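Side-chain contacts in DR2417 (Deinococcus radiodurans, PDB 4XWW), which probably degrades and processes RNA as a metal-dependent 5'-3' exonuclease of the metallo-beta-lactamase superfamily, working as a homodimer: residues A[32-37]-A[43-48]; A[211-216]-A[385-390]; A[230-235]-A[372-377]; A[318-323]-A[327-332]. All coordinates share one frame; numbering follows the deposited sequence.

Contact 1: residues A[32-37]-A[43-48]; sequences KNITVF and IVVVDG
Ile34 and Val45 press together within an antiparallel beta hairpin of the metallo-beta-lactamase domain, strands 34-39 and 42-46. CG1 of Ile34 swings anti to its own backbone N (chi1 173°), which sets it 3.7 Å from Val45 CG1. On that face Val36 adds a second bump: its CG1 settles against Ile43 CG2 at 3.8 Å. Tyr69 and Leu70 of helix 68-72 pack against these branches. The other face carries Thr35, Phe37, Val44 and Val46, and here the Phe37 ring lies among branched side chains; Phe37 and Val46 both touch Tyr161 of strand 159-165. Beta-branched residues suit both strands, since they fit an extended backbone and pack without long flexible ends. Four backbone bonds hold the register, the shortest from Val46 N to Thr35 O at 2.7 Å. Beyond the last pair the second strand runs into the metal centre, where Asp47 OD2 bonds His89, a zinc ligand. Threonine combines the branched shape a strand accepts with a hydroxyl: Thr35 OG1 shares a water with Val46 O. Phe37 meets its diagonal neighbour edge-on, Val46 CG2 lying in the ring plane 3.7 Å from CE2.

Contact 2: residues A[211-216]-A[385-390]; sequences TNAERP and EELATI
A small, buried van der Waals contact joins Ala213, in a type I beta turn (Asn212 to Arg215), to Leu387 on helix 384-394. The turn belongs to the loop after strand 205-209 of the metallo-beta-lactamase domain, so this contact brings together parts of the fold far apart in sequence. No hydrogen bond crosses between the two segments; the turn is closed internally by Arg215 N bonding Asn212 O at 3.0 Å. Leucine suits the helix side because it reaches out from the backbone and ends in two methyls, of which CD1 does the touching. Its CG stands anti to the carbonyl carbon (chi1 -60°) and the chain then runs on extended (chi2 177°), which carries CD1 over to the turn. Alanine suits the other side because its single methyl lets the turn come close, and His412 of helix 406-417 packs on both residues. The segment is polar near the RNA site: Asn212 ND2 bonds Ser379 OG and His381 O, His381 being the predicted proton acceptor, while Thr211, just before the turn, bonds Asp209, the predicted proton donor, through OG1. Glu214 reaches the dimer interface, where OE1 bonds Tyr370 of the second subunit. The Leu387 methyl meets the backbone as well as the side chain of its partner: CD1 lies 3.8 Å from Ala213 CB and 3.6 Å from Ala213 CA.

Contact 3: residues A[230-235]-A[372-377]; sequences EEIIKG and PTYRVH. With nucleotides of chain C.
His377 NE2 and O3' of U1 of chain C form a hydrogen bond of 2.8 Å, nearly straight at 166°, in which either group could be the donor. The ribose oxygen comes in at the edge of the imidazole and in its plane. On the ring's other nitrogen, ND1 bonds Arg251 of helix 249-261, so the two nitrogens are held at separate points and the rotation of the ring is fixed. Histidine suits this place because one flat side chain can join the protein to the RNA through two nitrogens.

Tyr374 and Val376 of the same segment pack on Ile232 of helix 222-234. Ile232 supplies the projecting side chain. Its CG1 lies anti to the carbonyl carbon (chi1 -67°) and the chain continues extended, thrusting CD1 between two partners. One is Val376, whose CG1 is 3.5 Å away, the two side chains crossing at about a right angle. The other is Tyr374, approached obliquely: its CD2 is 3.8 Å from Ile232 CD1. Arg375 between them is the centre of an inverse gamma turn, with a weak bond of 2.9 Å from Val376 N to Tyr374 O, consistent with both neighbours facing one methyl. Val369 of strand 367-369 touches Ile232 and Tyr374 as well, and Leu229 touches Val376. The end of the Arg375 side chain leads away, while its backbone O accepts from Asn228 ND2. A loop held on a helix in this way presents His377, first of five consecutive residues predicted to bind substrate, to the RNA in the nuclease's substrate-binding site.

Contact 4: residues A[318-323]-A[327-332]; sequences MAVLGR and GTHAKI. With nucleotides of chain C.
Arg323 CB starts beside Thr328, 3.6 Å from its OG1, and CG stays near the same hydroxyl as the two side chains cross at about a right angle. CD comes beside the ribose of U7 of chain C, too close to its O3' in the model to be relied on. A bend at the third torsion (chi3 -53°) then turns the guanidinium so that C3' of this ribose lies over one face, toward the rim. NH1 donates to Met318 O at 2.7 Å; the acceptor is in the guanidinium plane, but the donor stands 40° out of the carbonyl plane. NH2 donates to a water at 3.0 Å, and the water goes on to U7 O2', 2.9 Å away, and accepts from Ala330 N. On its protein side NH2 nears His329 obliquely, 3.7 Å from CD2, with the planes 23° apart.

Arginine suits the place because its long arm and several N-H groups can bond Met318 O ahead of the helix and, through a water, reach both the RNA and Ala330 N. The histidine is held as well: its ND1 accepts from Lys331 N, nearer the ring plane, and from Ile332 N, well out of it, both 3.0 Å away, while NE2 has a weak bond to Glu269. Val320 CG1 touches the same ring. At the backbone, Arg323 O takes Thr328 N at 2.9 Å, with weaker bonds from His329 N and Thr328 OG1. Gly327 has the positive phi that lets the chain leave the helix. This is a Schellman motif ending helix 320-326 of the beta-CASP domain, beside the bound RNA strand.

In the fold
From the N terminus the chain first closes contact 1, a short hairpin in the eight-stranded sheet of the metallo-beta-lactamase domain, complete before any other contact begins. Contact 2 then opens after strand 205-209 and closes only at helix 384-394, so its loop takes in the whole beta-CASP domain. Contact 3 is nested inside it, joining helix 222-234 to the loop that follows strand 367-369. Contact 4 is nested within contact 3 and joins the first turn of helix 320-326 to the loop that follows it. None of the four touches another. Contacts 3 and 4 lie across the chain's centre from contact 1; contact 2's nearest atoms are about 8 Å from contact 1 and about 7 Å from contact 3.

Contact 1: residues A[32-37]-A[43-48]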
# COMPACT_ATOMS: atom_id res chain seq x y z
N LYS A 32 -14.71 9.63 7.82
CA LYS A 32 -16.15 9.79 8.08
C LYS A 32 -16.50 10.19 9.51
O LYS A 32 -17.32 9.55 10.17
CB LYS A 32 -16.95 8.52 7.67
CG LYS A 32 -16.57 7.19 8.34
CD LYS A 32 -17.41 6.05 7.69
CE LYS A 32 -16.93 4.64 8.10
NZ LYS A 32 -17.09 4.42 9.57
N ASN A 33 -15.90 11.29 9.95
CA ASN A 33 -16.15 11.82 11.27
C ASN A 33 -17.58 12.28 11.46
O ASN A 33 -18.13 13.02 10.63
CB ASN A 33 -15.17 12.96 11.53
CG ASN A 33 -13.74 12.47 11.60
OD1 ASN A 33 -13.35 11.89 12.58
ND2 ASN A 33 -12.98 12.67 10.54
N ILE A 34 -18.19 11.85 12.56
CA ILE A 34 -19.51 12.31 12.96
C ILE A 34 -19.74 11.91 14.42
O ILE A 34 -19.64 10.73 14.79
CB ILE A 34 -20.64 11.77 12.04
CG1 ILE A 34 -22.01 12.15 12.63
CG2 ILE A 34 -20.52 10.25 11.82
CD1 ILE A 34 -23.19 11.99 11.67
N THR A 35 -20.04 12.92 15.24
CA THR A 35 -20.18 12.72 16.67
C THR A 35 -21.50 13.31 17.15
O THR A 35 -21.85 14.47 16.85
CB THR A 35 -19.02 13.36 17.44
OG1 THR A 35 -17.78 12.88 16.89
CG2 THR A 35 -19.08 13.00 18.92
N VAL A 36 -22.23 12.50 17.91
CA VAL A 36 -23.51 12.87 18.47
C VAL A 36 -23.33 13.18 19.94
O VAL A 36 -22.67 12.44 20.67
CB VAL A 36 -24.54 11.73 18.27
CG1 VAL A 36 -25.81 11.99 19.03
CG2 VAL A 36 -24.83 11.55 16.78
N PHE A 37 -23.92 14.30 20.37
CA PHE A 37 -24.05 14.64 21.78
C PHE A 37 -25.51 14.61 22.17
O PHE A 37 -26.34 15.24 21.52
CB PHE A 37 -23.45 16.02 22.08
CG PHE A 37 -21.96 16.08 21.88
CD1 PHE A 37 -21.10 15.71 22.90
CD2 PHE A 37 -21.43 16.47 20.66
CE1 PHE A 37 -19.72 15.75 22.71
CE2 PHE A 37 -20.05 16.52 20.47
CZ PHE A 37 -19.20 16.16 21.50
N ILE A 43 -30.40 16.66 20.93
CA ILE A 43 -29.18 16.19 20.29
C ILE A 43 -28.51 17.29 19.49
O ILE A 43 -29.17 18.03 18.77
CB ILE A 43 -29.47 14.98 19.37
CG1 ILE A 43 -29.69 13.73 20.22
CG2 ILE A 43 -28.33 14.79 18.37
CD1 ILE A 43 -30.26 12.53 19.44
N VAL A 44 -27.19 17.40 19.62
CA VAL A 44 -26.38 18.19 18.72
C VAL A 44 -25.45 17.23 17.98
O VAL A 44 -24.88 16.34 18.60
CB VAL A 44 -25.56 19.25 19.48
CG1 VAL A 44 -24.76 20.11 18.50
CG2 VAL A 44 -26.48 20.12 20.33
N VAL A 45 -25.31 17.41 16.67
CA VAL A 45 -24.40 16.55 15.89
C VAL A 45 -23.21 17.36 15.40
O VAL A 45 -23.35 18.54 15.08
CB VAL A 45 -25.12 15.91 14.67
CG1 VAL A 45 -24.24 14.81 14.02
CG2 VAL A 45 -26.46 15.32 15.09
N VAL A 46 -22.04 16.74 15.33
CA VAL A 46 -20.85 17.46 14.89
C VAL A 46 -20.25 16.75 13.67
O VAL A 46 -19.90 15.57 13.76
CB VAL A 46 -19.81 17.56 16.01
CG1 VAL A 46 -18.54 18.27 15.51
CG2 VAL A 46 -20.41 18.32 17.22
N ASP A 47 -20.30 17.42 12.53
CA ASP A 47 -19.65 16.98 11.30
C ASP A 47 -20.45 15.88 10.60
O ASP A 47 -21.34 15.28 11.20
CB ASP A 47 -18.20 16.58 11.55
CG ASP A 47 -17.30 17.79 11.74
OD1 ASP A 47 -17.76 18.92 11.46
OD2 ASP A 47 -16.14 17.62 12.17
N GLY A 48 -20.13 15.62 9.34
CA GLY A 48 -20.73 14.52 8.59
C GLY A 48 -19.81 14.08 7.47
O GLY A 48 -20.10 14.31 6.30
O HOH W 1 -17.19 14.75 14.81

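Contact 2: residues A[211-216]-A[385-390]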
# COMPACT_ATOMS: atom_id res chain seq x y z
N THR A 211 -4.27 11.81 15.11
CA THR A 211 -3.67 11.40 13.83
C THR A 211 -2.17 11.14 13.90
O THR A 211 -1.68 10.08 13.45
CB THR A 211 -3.92 12.49 12.77
OG1 THR A 211 -5.33 12.70 12.63
CG2 THR A 211 -3.36 12.04 11.43
N ASN A 212 -1.44 12.09 14.48
CA ASN A 212 0.01 12.02 14.52
C ASN A 212 0.53 11.70 15.91
O ASN A 212 1.63 12.08 16.28
CB ASN A 212 0.64 13.33 14.01
CG ASN A 212 0.60 13.45 12.49
OD1 ASN A 212 0.39 12.46 11.78
ND2 ASN A 212 0.82 14.66 11.99
N ALA A 213 -0.26 10.97 16.69
CA ALA A 213 0.13 10.71 18.07
C ALA A 213 1.40 9.84 18.21
O ALA A 213 2.01 9.80 19.27
CB ALA A 213 -1.04 10.07 18.85
N GLU A 214 1.80 9.15 17.13
CA GLU A 214 3.01 8.32 17.17
C GLU A 214 4.26 9.07 16.72
O GLU A 214 5.36 8.54 16.76
CB GLU A 214 2.82 7.05 16.32
CG GLU A 214 1.72 6.17 16.88
CD GLU A 214 1.64 4.80 16.22
OE1 GLU A 214 2.68 4.09 16.18
OE2 GLU A 214 0.54 4.42 15.77
N ARG A 215 4.07 10.33 16.31
CA ARG A 215 5.17 11.17 15.84
C ARG A 215 5.74 12.07 16.93
O ARG A 215 5.03 12.89 17.49
CB ARG A 215 4.71 12.03 14.67
CG ARG A 215 4.29 11.22 13.44
CD ARG A 215 4.20 12.13 12.22
NE ARG A 215 3.37 11.55 11.17
CZ ARG A 215 3.05 12.20 10.05
NH1 ARG A 215 3.50 13.43 9.83
NH2 ARG A 215 2.28 11.61 9.14
N PRO A 216 7.03 11.90 17.26
CA PRO A 216 7.62 12.72 18.32
C PRO A 216 7.85 14.13 17.81
O PRO A 216 7.86 14.33 16.60
CB PRO A 216 8.95 12.01 18.63
CG PRO A 216 8.83 10.65 17.97
CD PRO A 216 7.95 10.86 16.78
N GLU A 385 4.41 16.79 20.75
CA GLU A 385 4.63 18.00 21.55
C GLU A 385 3.38 18.87 21.55
O GLU A 385 2.98 19.43 22.59
CB GLU A 385 5.83 18.80 21.03
CG GLU A 385 7.16 18.26 21.52
CD GLU A 385 8.33 19.06 20.99
OE1 GLU A 385 8.12 20.22 20.56
OE2 GLU A 385 9.45 18.51 21.00
N GLU A 386 2.74 18.97 20.39
CA GLU A 386 1.54 19.79 20.27
C GLU A 386 0.37 19.16 20.99
O GLU A 386 -0.38 19.84 21.69
CB GLU A 386 1.22 20.04 18.81
CG GLU A 386 2.33 20.77 18.08
CD GLU A 386 2.39 20.36 16.62
OE1 GLU A 386 3.08 19.35 16.33
OE2 GLU A 386 1.71 21.01 15.79
N LEU A 387 0.22 17.84 20.86
CA LEU A 387 -0.83 17.15 21.61
C LEU A 387 -0.63 17.32 23.12
O LEU A 387 -1.60 17.53 23.86
CB LEU A 387 -0.85 15.64 21.24
CG LEU A 387 -1.10 15.35 19.76
CD1 LEU A 387 -1.03 13.83 19.48
CD2 LEU A 387 -2.46 15.96 19.36
N ALA A 388 0.62 17.24 23.58
CA ALA A 388 0.92 17.45 25.00
C ALA A 388 0.57 18.87 25.46
O ALA A 388 0.07 19.09 26.57
CB ALA A 388 2.38 17.18 25.27
N THR A 389 0.82 19.84 24.60
CA THR A 389 0.51 21.22 24.92
C THR A 389 -0.98 21.38 25.22
O THR A 389 -1.38 21.98 26.22
CB THR A 389 0.92 22.16 23.77
OG1 THR A 389 2.34 22.31 23.77
CG2 THR A 389 0.29 23.55 23.96
N ILE A 390 -1.82 20.78 24.37
CA ILE A 390 -3.26 20.83 24.59
C ILE A 390 -3.68 20.12 25.88
O ILE A 390 -4.48 20.65 26.67
CB ILE A 390 -4.01 20.24 23.41
CG1 ILE A 390 -3.66 21.02 22.13
CG2 ILE A 390 -5.54 20.22 23.71
CD1 ILE A 390 -3.89 22.53 22.25

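Contact 3: residues A[230-235]-A[372-377]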
# COMPACT_ATOMS: atom_id res chain seq x y z
N GLU A 230 10.55 28.08 -1.81
CA GLU A 230 11.10 29.21 -2.55
C GLU A 230 12.57 28.97 -2.90
O GLU A 230 13.01 29.30 -4.00
CB GLU A 230 10.94 30.52 -1.76
CG GLU A 230 11.41 31.75 -2.57
CD GLU A 230 10.85 33.06 -2.04
OE1 GLU A 230 10.49 33.12 -0.85
OE2 GLU A 230 10.74 34.02 -2.84
N GLU A 231 13.32 28.36 -1.98
CA GLU A 231 14.73 28.09 -2.23
C GLU A 231 14.89 27.11 -3.40
O GLU A 231 15.71 27.34 -4.29
CB GLU A 231 15.41 27.54 -0.97
CG GLU A 231 16.92 27.31 -1.09
CD GLU A 231 17.57 26.85 0.21
OE1 GLU A 231 17.04 25.91 0.84
OE2 GLU A 231 18.59 27.44 0.62
N ILE A 232 14.10 26.04 -3.41
CA ILE A 232 14.12 25.09 -4.51
C ILE A 232 13.72 25.74 -5.84
O ILE A 232 14.42 25.62 -6.84
CB ILE A 232 13.20 23.90 -4.18
CG1 ILE A 232 13.79 23.11 -3.01
CG2 ILE A 232 13.01 23.01 -5.42
CD1 ILE A 232 12.81 22.20 -2.32
N ILE A 233 12.59 26.44 -5.84
CA ILE A 233 12.04 26.98 -7.08
C ILE A 233 12.95 28.06 -7.66
O ILE A 233 13.17 28.10 -8.88
CB ILE A 233 10.59 27.47 -6.84
CG1 ILE A 233 9.73 26.21 -6.61
CG2 ILE A 233 10.08 28.33 -8.00
CD1 ILE A 233 8.32 26.46 -6.11
N LYS A 234 13.54 28.89 -6.80
CA LYS A 234 14.48 29.91 -7.25
C LYS A 234 15.62 29.29 -8.04
O LYS A 234 16.14 29.88 -8.99
CB LYS A 234 15.03 30.68 -6.05
CG LYS A 234 16.04 31.75 -6.40
CD LYS A 234 16.43 32.52 -5.15
CE LYS A 234 17.46 33.59 -5.46
NZ LYS A 234 17.87 34.31 -4.22
N GLY A 235 15.98 28.06 -7.67
CA GLY A 235 17.05 27.34 -8.33
C GLY A 235 16.67 26.53 -9.56
O GLY A 235 17.56 25.97 -10.23
N PRO A 372 11.28 12.52 1.92
CA PRO A 372 11.95 13.35 2.91
C PRO A 372 13.22 14.03 2.39
O PRO A 372 13.79 14.85 3.10
CB PRO A 372 12.30 12.35 4.02
CG PRO A 372 12.49 11.10 3.29
CD PRO A 372 11.50 11.08 2.17
N THR A 373 13.63 13.70 1.17
CA THR A 373 14.82 14.29 0.57
C THR A 373 14.77 15.82 0.64
O THR A 373 15.74 16.48 0.99
CB THR A 373 14.95 13.86 -0.89
OG1 THR A 373 14.78 12.44 -0.99
CG2 THR A 373 16.31 14.25 -1.44
N TYR A 374 13.61 16.35 0.28
CA TYR A 374 13.35 17.78 0.37
C TYR A 374 12.17 18.00 1.31
O TYR A 374 11.14 17.32 1.20
CB TYR A 374 13.04 18.35 -1.00
CG TYR A 374 14.16 18.20 -2.00
CD1 TYR A 374 14.28 17.04 -2.77
CD2 TYR A 374 15.09 19.21 -2.19
CE1 TYR A 374 15.28 16.90 -3.71
CE2 TYR A 374 16.11 19.07 -3.12
CZ TYR A 374 16.20 17.91 -3.87
OH TYR A 374 17.21 17.77 -4.79
N ARG A 375 12.30 18.94 2.24
CA ARG A 375 11.22 19.15 3.20
C ARG A 375 10.21 20.10 2.60
O ARG A 375 10.24 21.30 2.84
CB ARG A 375 11.72 19.70 4.53
CG ARG A 375 10.61 19.63 5.60
CD ARG A 375 10.97 20.31 6.92
NE ARG A 375 12.18 19.77 7.52
CZ ARG A 375 12.22 18.69 8.30
NH1 ARG A 375 13.38 18.28 8.80
NH2 ARG A 375 11.10 18.04 8.60
N VAL A 376 9.32 19.54 1.78
CA VAL A 376 8.39 20.35 1.02
C VAL A 376 6.94 20.04 1.41
O VAL A 376 6.01 20.39 0.69
CB VAL A 376 8.59 20.16 -0.50
CG1 VAL A 376 9.93 20.76 -0.92
CG2 VAL A 376 8.52 18.69 -0.90
N HIS A 377 6.75 19.40 2.55
CA HIS A 377 5.41 19.19 3.09
C HIS A 377 5.40 19.21 4.60
O HIS A 377 6.30 18.67 5.24
CB HIS A 377 4.85 17.84 2.60
CG HIS A 377 3.48 17.55 3.11
ND1 HIS A 377 2.36 18.24 2.70
CD2 HIS A 377 3.04 16.62 3.99
CE1 HIS A 377 1.29 17.76 3.32
NE2 HIS A 377 1.68 16.77 4.10
O3' U C 1 0.15 14.87 5.48

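Contact 4: residues A[318-323]-A[327-332]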
# COMPACT_ATOMS: atom_id res chain seq x y z
N MET A 318 -5.86 9.65 -13.24
CA MET A 318 -6.60 10.56 -14.11
C MET A 318 -6.52 12.02 -13.67
O MET A 318 -7.10 12.90 -14.32
CB MET A 318 -8.07 10.15 -14.19
CG MET A 318 -8.28 8.84 -14.91
SD MET A 318 -7.66 8.97 -16.59
CE MET A 318 -6.67 7.48 -16.69
N ALA A 319 -5.84 12.30 -12.57
CA ALA A 319 -5.61 13.69 -12.19
C ALA A 319 -4.49 14.22 -13.07
O ALA A 319 -3.93 13.49 -13.89
CB ALA A 319 -5.26 13.83 -10.72
N VAL A 320 -4.15 15.49 -12.89
CA VAL A 320 -3.24 16.14 -13.84
C VAL A 320 -1.83 15.56 -13.78
O VAL A 320 -1.27 15.19 -14.82
CB VAL A 320 -3.22 17.68 -13.61
CG1 VAL A 320 -2.07 18.31 -14.39
CG2 VAL A 320 -4.53 18.25 -14.05
N LEU A 321 -1.27 15.45 -12.58
CA LEU A 321 0.06 14.88 -12.47
C LEU A 321 0.10 13.46 -13.08
O LEU A 321 1.02 13.13 -13.83
CB LEU A 321 0.52 14.86 -11.02
CG LEU A 321 1.94 14.32 -10.88
CD1 LEU A 321 2.95 15.19 -11.63
CD2 LEU A 321 2.27 14.20 -9.42
N GLY A 322 -0.89 12.63 -12.77
CA GLY A 322 -0.98 11.31 -13.38
C GLY A 322 -0.93 11.33 -14.89
O GLY A 322 -0.18 10.58 -15.52
N ARG A 323 -1.72 12.20 -15.50
CA ARG A 323 -1.72 12.25 -16.95
C ARG A 323 -0.39 12.78 -17.50
O ARG A 323 0.09 12.29 -18.51
CB ARG A 323 -2.89 13.09 -17.45
CG ARG A 323 -4.21 12.55 -16.93
CD ARG A 323 -5.36 12.93 -17.82
NE ARG A 323 -5.41 14.37 -18.06
CZ ARG A 323 -5.96 15.25 -17.23
NH1 ARG A 323 -6.50 14.85 -16.09
NH2 ARG A 323 -5.97 16.54 -17.55
N GLY A 327 2.14 10.55 -19.90
CA GLY A 327 2.23 11.09 -21.25
C GLY A 327 0.90 11.20 -21.95
O GLY A 327 0.83 11.18 -23.18
N THR A 328 -0.18 11.35 -21.19
CA THR A 328 -1.51 11.38 -21.78
C THR A 328 -2.24 12.71 -21.59
O THR A 328 -3.43 12.82 -21.86
CB THR A 328 -2.40 10.25 -21.22
OG1 THR A 328 -2.51 10.37 -19.80
CG2 THR A 328 -1.82 8.87 -21.57
N HIS A 329 -1.53 13.73 -21.11
CA HIS A 329 -2.14 15.05 -20.99
C HIS A 329 -2.33 15.69 -22.36
O HIS A 329 -1.41 15.70 -23.18
CB HIS A 329 -1.30 15.96 -20.09
CG HIS A 329 -2.03 17.17 -19.63
ND1 HIS A 329 -2.35 18.22 -20.46
CD2 HIS A 329 -2.53 17.50 -18.41
CE1 HIS A 329 -3.03 19.13 -19.79
NE2 HIS A 329 -3.14 18.73 -18.53
N ALA A 330 -3.52 16.22 -22.61
CA ALA A 330 -3.89 16.65 -23.96
C ALA A 330 -3.20 17.94 -24.38
O ALA A 330 -3.08 18.22 -25.57
CB ALA A 330 -5.40 16.82 -24.06
N LYS A 331 -2.75 18.74 -23.42
CA LYS A 331 -2.23 20.06 -23.76
C LYS A 331 -0.81 20.31 -23.28
O LYS A 331 -0.15 21.24 -23.74
CB LYS A 331 -3.14 21.15 -23.20
CG LYS A 331 -4.49 21.26 -23.88
CD LYS A 331 -5.42 22.13 -23.05
CE LYS A 331 -6.69 22.48 -23.81
NZ LYS A 331 -7.45 23.58 -23.14
N ILE A 332 -0.35 19.49 -22.35
CA ILE A 332 0.98 19.68 -21.78
C ILE A 332 1.78 18.38 -21.87
O ILE A 332 1.26 17.29 -21.63
CB ILE A 332 0.91 20.16 -20.31
CG1 ILE A 332 0.02 21.40 -20.16
CG2 ILE A 332 2.30 20.45 -19.77
CD1 ILE A 332 -0.40 21.67 -18.70
P U C 7 -11.84 15.73 -15.81
OP1 U C 7 -11.06 16.88 -15.29
OP2 U C 7 -13.32 15.81 -15.86
O5' U C 7 -11.31 15.37 -17.26
C5' U C 7 -9.90 15.27 -17.53
C4' U C 7 -9.62 14.07 -18.41
O4' U C 7 -10.64 13.97 -19.43
C3' U C 7 -8.29 14.11 -19.16
O3' U C 7 -7.80 12.79 -19.36
C2' U C 7 -8.69 14.75 -20.48
O2' U C 7 -7.80 14.43 -21.53
C1' U C 7 -10.06 14.11 -20.71
N1 U C 7 -10.95 14.91 -21.57
C2 U C 7 -10.42 15.44 -22.73
O2 U C 7 -9.26 15.28 -23.06
N3 U C 7 -11.31 16.16 -23.49
C4 U C 7 -12.64 16.41 -23.22
O4 U C 7 -13.30 17.08 -24.01
C5 U C 7 -13.11 15.82 -22.01
C6 U C 7 -12.28 15.11 -21.24
P U C 6 -8.73 16.34 -10.92
OP1 U C 6 -7.69 16.72 -11.91
OP2 U C 6 -9.45 17.38 -10.13
O5' U C 6 -9.85 15.49 -11.67
C5' U C 6 -9.55 14.28 -12.34
C4' U C 6 -10.81 13.56 -12.76
O4' U C 6 -11.57 13.19 -11.58
C3' U C 6 -11.79 14.39 -13.58
O3' U C 6 -11.44 14.45 -14.95
C2' U C 6 -13.12 13.71 -13.30
O2' U C 6 -13.24 12.51 -14.05
C1' U C 6 -12.95 13.34 -11.83
N1 U C 6 -13.49 14.40 -10.93
C2 U C 6 -14.84 14.33 -10.61
O2 U C 6 -15.57 13.45 -11.03
N3 U C 6 -15.29 15.33 -9.78
C4 U C 6 -14.55 16.38 -9.25
O4 U C 6 -15.11 17.20 -8.52
C5 U C 6 -13.17 16.38 -9.63
C6 U C 6 -12.71 15.41 -10.44
P U C 5 -7.70 16.60 -4.33
OP1 U C 5 -6.63 15.72 -3.84
OP2 U C 5 -7.39 18.01 -4.66
O5' U C 5 -8.35 15.93 -5.63
C5' U C 5 -7.55 15.75 -6.80
C4' U C 5 -8.00 14.55 -7.58
O4' U C 5 -8.86 13.70 -6.76
C3' U C 5 -8.86 14.83 -8.80
O3' U C 5 -8.10 15.29 -9.91
C2' U C 5 -9.52 13.48 -9.03
O2' U C 5 -8.65 12.54 -9.62
C1' U C 5 -9.83 13.07 -7.59
N1 U C 5 -11.16 13.50 -7.16
C2 U C 5 -12.23 12.70 -7.51
O2 U C 5 -12.10 11.66 -8.14
N3 U C 5 -13.46 13.16 -7.10
C4 U C 5 -13.73 14.31 -6.40
O4 U C 5 -14.89 14.58 -6.10
C5 U C 5 -12.57 15.09 -6.08
C6 U C 5 -11.36 14.67 -6.47
O HOH W 2 -5.72 16.19 -20.49